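Long-range contacts in 35 kDa hemin binding protein (Porphyromonas gingivalis, PDB 5Y1A), which is named for binding hemin, combines a thioredoxin domain with an immunoglobulin-like beta-sandwich, and is probably a cargo of the type IX secretion system: residues F77-D82 and Q205-M210; N148-K153 and K273-A278; A59-M64 and I128-K133. One frame throughout, in Å; residues are numbered along the deposited sequence. Where two conformers were deposited one is given.

Contact 1 (F77-D82 and Q205-M210); sequences FVHYND and QHTVLM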
loop_
_atom_site.group_PDB
_atom_site.type_symbol
_atom_site.label_atom_id
_atom_site.label_comp_id
_atom_site.label_asym_id
_atom_site.label_seq_id
_atom_site.Cartn_x
_atom_site.Cartn_y
_atom_site.Cartn_z
ATOM N N PHE A 77 -3.342 8.097 3.841
ATOM C CA PHE A 77 -4.272 9.138 3.396
ATOM C C PHE A 77 -5.300 8.466 2.511
ATOM O O PHE A 77 -4.937 7.798 1.534
ATOM C CB PHE A 77 -3.551 10.254 2.637
ATOM C CG PHE A 77 -2.720 11.135 3.533
ATOM C CD1 PHE A 77 -3.173 12.412 3.893
ATOM C CD2 PHE A 77 -1.493 10.677 4.040
ATOM C CE1 PHE A 77 -2.428 13.229 4.775
ATOM C CE2 PHE A 77 -0.726 11.485 4.899
ATOM C CZ PHE A 77 -1.189 12.764 5.275
ATOM N N VAL A 78 -6.576 8.666 2.848
ATOM C CA VAL A 78 -7.697 8.012 2.172
ATOM C C VAL A 78 -8.482 9.112 1.475
ATOM O O VAL A 78 -8.978 10.036 2.127
ATOM C CB VAL A 78 -8.627 7.310 3.188
ATOM C CG1 VAL A 78 -9.831 6.707 2.467
ATOM C CG2 VAL A 78 -7.873 6.207 3.980
ATOM N N HIS A 79 -8.559 9.028 0.152
ATOM C CA HIS A 79 -9.201 10.072 -0.646
ATOM C C HIS A 79 -10.677 9.800 -0.873
ATOM O O HIS A 79 -11.071 8.647 -0.991
ATOM C CB HIS A 79 -8.488 10.187 -1.982
ATOM C CG HIS A 79 -7.239 11.011 -1.917
ATOM N ND1 HIS A 79 -7.165 12.283 -2.434
ATOM C CD2 HIS A 79 -6.039 10.768 -1.337
ATOM C CE1 HIS A 79 -5.964 12.782 -2.200
ATOM N NE2 HIS A 79 -5.263 11.888 -1.528
ATOM N N TYR A 80 -11.484 10.863 -0.951
ATOM C CA TYR A 80 -12.887 10.698 -1.307
ATOM C C TYR A 80 -13.422 11.785 -2.223
ATOM O O TYR A 80 -13.061 12.969 -2.095
ATOM C CB TYR A 80 -13.765 10.575 -0.059
ATOM C CG TYR A 80 -15.143 10.016 -0.359
ATOM C CD1 TYR A 80 -15.272 8.713 -0.831
ATOM C CD2 TYR A 80 -16.303 10.765 -0.141
ATOM C CE1 TYR A 80 -16.494 8.154 -1.105
ATOM C CE2 TYR A 80 -17.588 10.194 -0.428
ATOM C CZ TYR A 80 -17.640 8.878 -0.902
ATOM O OH TYR A 80 -18.807 8.208 -1.207
ATOM N N ASN A 81 -14.319 11.388 -3.132
ATOM C CA ASN A 81 -14.955 12.359 -4.053
ATOM C C ASN A 81 -13.945 13.185 -4.849
ATOM O O ASN A 81 -14.067 14.411 -4.965
ATOM C CB ASN A 81 -15.971 13.262 -3.343
ATOM C CG ASN A 81 -17.289 12.551 -3.061
ATOM O OD1 ASN A 81 -17.493 11.433 -3.517
ATOM N ND2 ASN A 81 -18.167 13.188 -2.285
ATOM N N ASP A 82 -12.939 12.509 -5.391
ATOM C CA ASP A 82 -11.933 13.208 -6.176
ATOM C C ASP A 82 -11.352 12.312 -7.258
ATOM O O ASP A 82 -11.851 11.220 -7.467
ATOM C CB ASP A 82 -10.863 13.892 -5.280
ATOM C CG ASP A 82 -9.861 12.918 -4.631
ATOM O OD1 ASP A 82 -9.887 11.700 -4.928
ATOM O OD2 ASP A 82 -9.040 13.414 -3.824
ATOM N N GLN A 205 1.633 11.983 -0.177
ATOM C CA GLN A 205 2.470 10.987 0.475
ATOM C C GLN A 205 1.597 9.944 1.177
ATOM O O GLN A 205 0.478 10.264 1.570
ATOM C CB GLN A 205 3.348 11.645 1.543
ATOM C CG GLN A 205 4.254 12.729 1.023
ATOM C CD GLN A 205 5.284 12.234 0.039
ATOM O OE1 GLN A 205 5.526 11.027 -0.069
ATOM N NE2 GLN A 205 5.941 13.176 -0.663
ATOM N N HIS A 206 2.119 8.728 1.330
ATOM C CA HIS A 206 1.484 7.687 2.151
ATOM C C HIS A 206 0.012 7.486 1.723
ATOM O O HIS A 206 -0.870 7.319 2.560
ATOM C CB HIS A 206 1.556 8.067 3.651
ATOM C CG HIS A 206 2.888 8.608 4.072
ATOM N ND1 HIS A 206 4.042 7.857 4.019
ATOM C CD2 HIS A 206 3.250 9.828 4.550
ATOM C CE1 HIS A 206 5.062 8.590 4.444
ATOM N NE2 HIS A 206 4.611 9.791 4.753
ATOM N N THR A 207 -0.231 7.469 0.410
ATOM C CA THR A 207 -1.605 7.558 -0.102
ATOM C C THR A 207 -2.137 6.166 -0.475
ATOM O O THR A 207 -1.498 5.422 -1.216
ATOM C CB THR A 207 -1.624 8.543 -1.269
ATOM O OG1 THR A 207 -1.269 9.837 -0.751
ATOM C CG2 THR A 207 -3.007 8.622 -1.948
ATOM N N VAL A 208 -3.294 5.800 0.072
ATOM C CA VAL A 208 -3.831 4.469 -0.185
ATOM C C VAL A 208 -4.331 4.337 -1.626
ATOM O O VAL A 208 -5.206 5.086 -2.036
ATOM C CB VAL A 208 -4.995 4.140 0.762
ATOM C CG1 VAL A 208 -5.519 2.741 0.437
ATOM C CG2 VAL A 208 -4.525 4.226 2.221
ATOM N N LEU A 209 -3.764 3.408 -2.390
ATOM C CA LEU A 209 -4.293 3.128 -3.737
ATOM C C LEU A 209 -4.886 1.751 -3.903
ATOM O O LEU A 209 -5.654 1.522 -4.882
ATOM C CB LEU A 209 -3.221 3.323 -4.825
ATOM C CG LEU A 209 -2.657 4.749 -4.861
ATOM C CD1 LEU A 209 -1.664 4.823 -6.047
ATOM C CD2 LEU A 209 -3.739 5.851 -4.964
ATOM N N MET A 210 -4.492 0.831 -3.016
ATOM C CA MET A 210 -5.041 -0.526 -3.020
ATOM C C MET A 210 -5.321 -1.029 -1.614
ATOM O O MET A 210 -4.590 -0.710 -0.667
ATOM C CB MET A 210 -4.106 -1.540 -3.728
ATOM C CG MET A 210 -3.625 -1.131 -5.125
ATOM S SD MET A 210 -2.474 -2.364 -5.888
ATOM C CE MET A 210 -3.561 -3.760 -6.097
HETATM O O HOH W 1 -6.351 7.448 -0.885
HETATM O O HOH W 2 -3.062 11.972 -0.180
#

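Contact 2 (N148-K153 and K273-A278); sequences NLKLTK and KAEPTA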
loop_
_atom_site.group_PDB
_atom_site.type_symbol
_atom_site.label_atom_id
_atom_site.label_comp_id
_atom_site.label_asym_id
_atom_site.label_seq_id
_atom_site.Cartn_x
_atom_site.Cartn_y
_atom_site.Cartn_z
ATOM N N ASN A 148 4.276 -9.016 10.953
ATOM C CA ASN A 148 5.538 -8.879 10.234
ATOM C C ASN A 148 5.259 -9.101 8.756
ATOM O O ASN A 148 4.411 -9.922 8.399
ATOM C CB ASN A 148 6.535 -9.922 10.745
ATOM C CG ASN A 148 6.826 -9.765 12.235
ATOM O OD1 ASN A 148 7.319 -8.721 12.677
ATOM N ND2 ASN A 148 6.479 -10.781 13.009
ATOM N N LEU A 149 6.007 -8.397 7.910
ATOM C CA LEU A 149 5.777 -8.429 6.470
ATOM C C LEU A 149 7.026 -8.874 5.733
ATOM O O LEU A 149 8.147 -8.389 6.014
ATOM C CB LEU A 149 5.408 -7.023 5.985
ATOM C CG LEU A 149 4.011 -6.460 6.219
ATOM C CD1 LEU A 149 3.695 -6.264 7.722
ATOM C CD2 LEU A 149 3.922 -5.147 5.476
ATOM N N LYS A 150 6.831 -9.816 4.813
ATOM C CA LYS A 150 7.862 -10.176 3.848
ATOM C C LYS A 150 7.273 -9.935 2.468
ATOM O O LYS A 150 6.301 -10.590 2.063
ATOM C CB LYS A 150 8.346 -11.624 4.035
ATOM C CG LYS A 150 9.282 -12.132 2.919
ATOM C CD LYS A 150 10.533 -11.270 2.742
ATOM C CE LYS A 150 11.270 -11.694 1.444
ATOM N NZ LYS A 150 12.636 -11.112 1.312
ATOM N N LEU A 151 7.868 -8.991 1.758
ATOM C CA LEU A 151 7.391 -8.624 0.432
ATOM C C LEU A 151 8.332 -9.141 -0.637
ATOM O O LEU A 151 9.540 -9.236 -0.401
ATOM C CB LEU A 151 7.328 -7.093 0.301
ATOM C CG LEU A 151 6.551 -6.334 1.382
ATOM C CD1 LEU A 151 6.562 -4.832 1.054
ATOM C CD2 LEU A 151 5.093 -6.873 1.511
ATOM N N THR A 152 7.782 -9.405 -1.824
ATOM C CA THR A 152 8.631 -9.551 -3.031
ATOM C C THR A 152 8.030 -8.694 -4.129
ATOM O O THR A 152 6.806 -8.537 -4.212
ATOM C CB THR A 152 8.837 -11.018 -3.512
ATOM O OG1 THR A 152 7.625 -11.528 -4.094
ATOM C CG2 THR A 152 9.308 -11.940 -2.380
ATOM N N LYS A 153 8.872 -8.116 -4.975
ATOM C CA LYS A 153 8.356 -7.295 -6.066
ATOM C C LYS A 153 8.405 -7.978 -7.419
ATOM O O LYS A 153 9.328 -8.737 -7.695
ATOM C CB LYS A 153 9.056 -5.946 -6.137
ATOM C CG LYS A 153 10.539 -6.023 -6.355
ATOM C CD LYS A 153 11.109 -4.618 -6.419
ATOM C CE LYS A 153 12.602 -4.688 -6.750
ATOM N NZ LYS A 153 13.230 -3.316 -6.760
ATOM N N LYS A 273 11.749 -1.369 -2.509
ATOM C CA LYS A 273 13.032 -1.856 -2.029
ATOM C C LYS A 273 13.023 -3.362 -1.769
ATOM O O LYS A 273 14.068 -3.939 -1.505
ATOM C CB LYS A 273 13.470 -1.051 -0.810
ATOM C CG LYS A 273 13.568 0.439 -1.165
ATOM C CD LYS A 273 13.609 1.339 0.046
ATOM C CE LYS A 273 13.673 2.806 -0.375
ATOM N NZ LYS A 273 12.364 3.373 -0.903
ATOM N N ALA A 274 11.856 -4.004 -1.889
ATOM C CA ALA A 274 11.726 -5.438 -1.569
ATOM C C ALA A 274 12.586 -6.307 -2.481
ATOM O O ALA A 274 12.975 -5.872 -3.571
ATOM C CB ALA A 274 10.251 -5.919 -1.677
ATOM N N GLU A 275 12.822 -7.538 -2.029
ATOM C CA GLU A 275 13.431 -8.598 -2.829
ATOM C C GLU A 275 12.652 -8.815 -4.134
ATOM O O GLU A 275 11.413 -8.799 -4.147
ATOM C CB GLU A 275 13.457 -9.890 -2.014
ATOM C CG GLU A 275 14.260 -11.042 -2.614
ATOM C CD GLU A 275 14.079 -12.355 -1.854
ATOM O OE1 GLU A 275 13.643 -12.324 -0.683
ATOM O OE2 GLU A 275 14.388 -13.427 -2.423
ATOM N N PRO A 276 13.371 -8.988 -5.249
ATOM C CA PRO A 276 12.664 -9.402 -6.472
ATOM C C PRO A 276 12.149 -10.823 -6.308
ATOM O O PRO A 276 12.841 -11.660 -5.713
ATOM C CB PRO A 276 13.775 -9.384 -7.538
ATOM C CG PRO A 276 14.851 -8.487 -6.938
ATOM C CD PRO A 276 14.815 -8.775 -5.479
ATOM N N THR A 277 10.929 -11.094 -6.773
ATOM C CA THR A 277 10.441 -12.490 -6.848
ATOM C C THR A 277 11.499 -13.337 -7.560
ATOM O O THR A 277 11.970 -12.970 -8.637
ATOM C CB THR A 277 9.078 -12.559 -7.543
ATOM O OG1 THR A 277 8.151 -11.755 -6.803
ATOM C CG2 THR A 277 8.535 -14.019 -7.618
ATOM N N ALA A 278 11.857 -14.456 -6.941
ATOM C CA ALA A 278 13.026 -15.255 -7.323
ATOM C C ALA A 278 12.771 -16.242 -8.485
ATOM O O ALA A 278 13.713 -16.792 -9.078
ATOM C CB ALA A 278 13.539 -16.024 -6.078
HETATM O O HOH W 3 11.999 -8.263 0.589
HETATM O O HOH W 4 15.271 -4.306 -4.251
#

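Contact 3 (A59-M64 and I128-K133); sequences AKAIEM and IAIKNK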
loop_
_atom_site.group_PDB
_atom_site.type_symbol
_atom_site.label_atom_id
_atom_site.label_comp_id
_atom_site.label_asym_id
_atom_site.label_seq_id
_atom_site.Cartn_x
_atom_site.Cartn_y
_atom_site.Cartn_z
ATOM N N ALA A 59 2.735 15.958 9.778
ATOM C CA ALA A 59 4.168 15.709 9.532
ATOM C C ALA A 59 4.988 16.365 10.638
ATOM O O ALA A 59 5.950 15.771 11.150
ATOM C CB ALA A 59 4.572 16.223 8.165
ATOM N N LYS A 60 4.607 17.586 11.008
ATOM C CA LYS A 60 5.294 18.309 12.084
ATOM C C LYS A 60 5.163 17.544 13.401
ATOM O O LYS A 60 6.157 17.347 14.098
ATOM C CB LYS A 60 4.748 19.740 12.215
ATOM C CG LYS A 60 5.546 20.681 13.134
ATOM C CD LYS A 60 7.049 20.547 12.945
ATOM C CE LYS A 60 7.751 21.909 12.870
ATOM N NZ LYS A 60 9.243 21.803 12.898
ATOM N N ALA A 61 3.947 17.082 13.709
ATOM C CA ALA A 61 3.681 16.335 14.944
ATOM C C ALA A 61 4.601 15.124 15.044
ATOM O O ALA A 61 5.159 14.836 16.109
ATOM C CB ALA A 61 2.222 15.893 14.983
ATOM N N ILE A 62 4.744 14.402 13.927
ATOM C CA ILE A 62 5.607 13.227 13.872
ATOM C C ILE A 62 7.053 13.614 14.176
ATOM O O ILE A 62 7.727 12.929 14.930
ATOM C CB ILE A 62 5.440 12.471 12.544
ATOM C CG1 ILE A 62 4.007 11.895 12.511
ATOM C CG2 ILE A 62 6.523 11.348 12.363
ATOM C CD1 ILE A 62 3.634 11.140 11.256
ATOM N N GLU A 63 7.504 14.723 13.614
ATOM C CA GLU A 63 8.881 15.156 13.842
ATOM C C GLU A 63 9.120 15.659 15.268
ATOM O O GLU A 63 10.271 15.888 15.656
ATOM C CB GLU A 63 9.297 16.181 12.789
ATOM C CG GLU A 63 9.468 15.584 11.375
ATOM C CD GLU A 63 10.256 14.278 11.358
ATOM O OE1 GLU A 63 9.715 13.258 10.874
ATOM O OE2 GLU A 63 11.410 14.267 11.851
ATOM N N MET A 64 8.038 15.798 16.041
ATOM C CA MET A 64 8.096 16.194 17.464
ATOM C C MET A 64 8.241 14.984 18.382
ATOM O O MET A 64 8.566 15.131 19.558
ATOM C CB MET A 64 6.859 16.991 17.864
ATOM C CG MET A 64 6.757 18.416 17.311
ATOM S SD MET A 64 5.252 19.250 17.860
ATOM C CE MET A 64 5.792 19.933 19.444
ATOM N N ILE A 128 1.253 19.903 18.292
ATOM C CA ILE A 128 1.342 19.308 19.638
ATOM C C ILE A 128 0.081 18.490 20.011
ATOM O O ILE A 128 0.186 17.451 20.651
ATOM C CB ILE A 128 1.681 20.348 20.761
ATOM C CG1 ILE A 128 1.984 19.618 22.084
ATOM C CG2 ILE A 128 0.544 21.364 20.947
ATOM C CD1 ILE A 128 3.224 18.743 22.037
ATOM N N ALA A 129 -1.085 18.954 19.579
ATOM C CA ALA A 129 -2.347 18.263 19.876
ATOM C C ALA A 129 -2.379 16.949 19.097
ATOM O O ALA A 129 -2.777 15.911 19.629
ATOM C CB ALA A 129 -3.516 19.135 19.524
ATOM N N ILE A 130 -1.933 16.994 17.845
ATOM C CA ILE A 130 -1.772 15.769 17.057
ATOM C C ILE A 130 -0.780 14.815 17.730
ATOM O O ILE A 130 -1.053 13.618 17.861
ATOM C CB ILE A 130 -1.318 16.067 15.608
ATOM C CG1 ILE A 130 -2.290 17.027 14.904
ATOM C CG2 ILE A 130 -1.087 14.744 14.855
ATOM C CD1 ILE A 130 -1.676 17.693 13.642
ATOM N N LYS A 131 0.372 15.333 18.165
ATOM C CA LYS A 131 1.353 14.493 18.849
ATOM C C LYS A 131 0.737 13.776 20.065
ATOM O O LYS A 131 0.953 12.577 20.269
ATOM C CB LYS A 131 2.550 15.335 19.301
ATOM C CG LYS A 131 3.731 14.479 19.708
ATOM C CD LYS A 131 4.680 15.210 20.609
ATOM C CE LYS A 131 5.540 14.197 21.349
ATOM N NZ LYS A 131 6.095 14.820 22.592
ATOM N N ASN A 132 -0.034 14.518 20.855
ATOM C CA ASN A 132 -0.689 13.960 22.038
ATOM C C ASN A 132 -1.675 12.837 21.695
ATOM O O ASN A 132 -1.717 11.810 22.392
ATOM C CB ASN A 132 -1.381 15.050 22.854
ATOM C CG ASN A 132 -0.380 15.981 23.600
ATOM O OD1 ASN A 132 -0.764 17.041 24.068
ATOM N ND2 ASN A 132 0.877 15.584 23.683
ATOM N N LYS A 133 -2.428 13.014 20.610
ATOM C CA LYS A 133 -3.329 11.952 20.109
ATOM C C LYS A 133 -2.530 10.718 19.692
ATOM O O LYS A 133 -2.920 9.581 20.019
ATOM C CB LYS A 133 -4.189 12.460 18.934
ATOM C CG LYS A 133 -5.525 13.122 19.325
ATOM C CD LYS A 133 -6.330 13.495 18.064
ATOM C CE LYS A 133 -7.760 13.829 18.392
ATOM N NZ LYS A 133 -8.597 14.059 17.174
#

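Contact 1 (F77-D82 and Q205-M210)
The carbonyl oxygen of F77 is gripped by two hydrogen bonds. V208 N reaches F77 O across the contact at 3.0 Å, nearly straight (170°) and in the carbonyl plane. Water 1 gives the second bond, at 2.8 Å from F77 O, and by also bonding H79 N and V208 O it ties the two backbones together just beyond the bridge. The other half of the bridge is F77 N to H206 O at 2.9 Å, more bent (143°), so F77 pairs with T207 through both its N-H and its C=O. The pairing is a single bridge, and the strand axes lie 62° apart. This bridge joins two domains of different fold: strand 73-79 runs parallel to 34-44 in the thioredoxin-type sheet, whereas 207-220 is an edge strand of an antiparallel sheet of the beta-sandwich. H206 and T207 form a G1 beta bulge opposite K186 at the start of the sandwich strand. The F77 ring, which also rests on V42 and T44, presents its edge to H206 O, and F77 CD2 lies 3.2 Å from Q205 O. On H79, both nitrogens are used in the ring plane. ND1 donates to the syn lone pair of D82 OD2 at 2.6 Å, fixing the ring's rotation; the carboxylate may also favour a proton on this ring. D82 is itself held by E46 N and, as N-cap, accepts from I84 N through OD1. From the other edge of the ring, water 2 lies 2.6 Å from H79 NE2 and continues to T207 OG1 at 2.8 Å. T207 CG2, anti to its backbone N, meets H79 CD2 obliquely at 3.8 Å, while V208 and V78 touch through their CG2 methyls and both lean on L94 of helix 89-102.

Contact 2 (N148-K153 and K273-A278)
Segments 148-153 and 273-278 meet as a short parallel pairing, their touching parts running 70° apart. It rests on K153 opposite P276; T152 lies nearest E275 by CA, in a looser pairing. K153 carries the backbone bonds: its N donates to E275 O at 2.8 Å, in the carbonyl plane, and its O accepts from T277 N at 3.0 Å. The latter bond is straight (174°), although T277 N approaches from above the K153 carbonyl plane. One residue earlier, T152 CA adds a C-H...O contact to E275 O at 3.1 Å.

The side chains fasten the pairing from several directions. T152 OG1, in the crowded position between its backbone N and carbonyl carbon, meets T277 OG1 at 2.8 Å, the two side chains crossing at about a right angle; T162 OG1 is a further partner of the T152 hydroxyl. K150, bent at its second torsion, swings NZ to the anti lone pair of E275 OE1 for a salt bridge of 2.5 Å in one of two conformers of E275. Water 3 joins K150 NZ, L151 O and E275 N. K153, with CG in the crowded position (chi1 60°) and extended beyond it, lays its carbon chain along A274 O, with CE 3.4 Å from that oxygen, before NZ bonds D272 O. L151 CB and A274 CB touch at 3.7 Å.

The short, weakly bonded strand 275-276 thus lies at the edge of 145-153, whose other neighbour is 161-169, while L151 turns inward onto V247 and E269 of the facing sheet of the sandwich.

Contact 3 (A59-M64 and I128-K133)
In the thioredoxin fold two helices share one side of the central sheet, and helices 51-63 and 127-138 play that part here; a CxxC sequence at the start of the first is consistent with the thioredoxin type. They meet tightly at A61: the CA atoms of A61 and K131 are 4.9 Å apart, a closeness that the small alanine side chain makes possible. The methyl of A61 points at the opposing helix and lodges against the branch of I130, its CB lying 3.5 Å from I130 CG2. That CG2 is anti to the backbone N of I130, which places it in the interface while CG1 takes another direction. A61 CB also comes within 3.7 Å of K131 N, so it rests on main chain as well as side chain.

Further out, the packing is carried by longer chains. M64 bends at its last torsion (chi3 86°) and offers its terminal CE to I128 CD1 at 3.8 Å, tip to tip, the two chains crossing at about a right angle. K131, extended, lays its methylenes over M64, with CD 3.9 Å from M64 CB and CE 3.6 Å from M64 O. No hydrogen bond links the two segments.

Beneath this pair lies the sheet: I62 rests on V73 and Q75 of strand 73-79 and also touches I134, while I130 and K133 reach F110 on strand 109-112.

How the contacts relate
Burial falls from contact 1, in the core, through the partly buried contact 3 to the surface contact 2, but the chemistry follows place in the fold rather than depth. Contact 1 joins the thioredoxin-type domain to the sandwich by backbone bonds and bridging waters, with a histidine-carboxylate pair on the thioredoxin side. Contact 2 stays on the sandwich edge and adds a lysine-glutamate salt bridge. Contact 3 works within the thioredoxin fold by van der Waals packing, with no hydrogen bond between its segments. Strand 73-79 is common ground, since it supplies one side of contact 1 and supports I62 beside contact 3. Contacts 1 and 2 use strands of different sandwich sheets, and contacts 2 and 3, with centres 31 Å apart, lie farthest from each other.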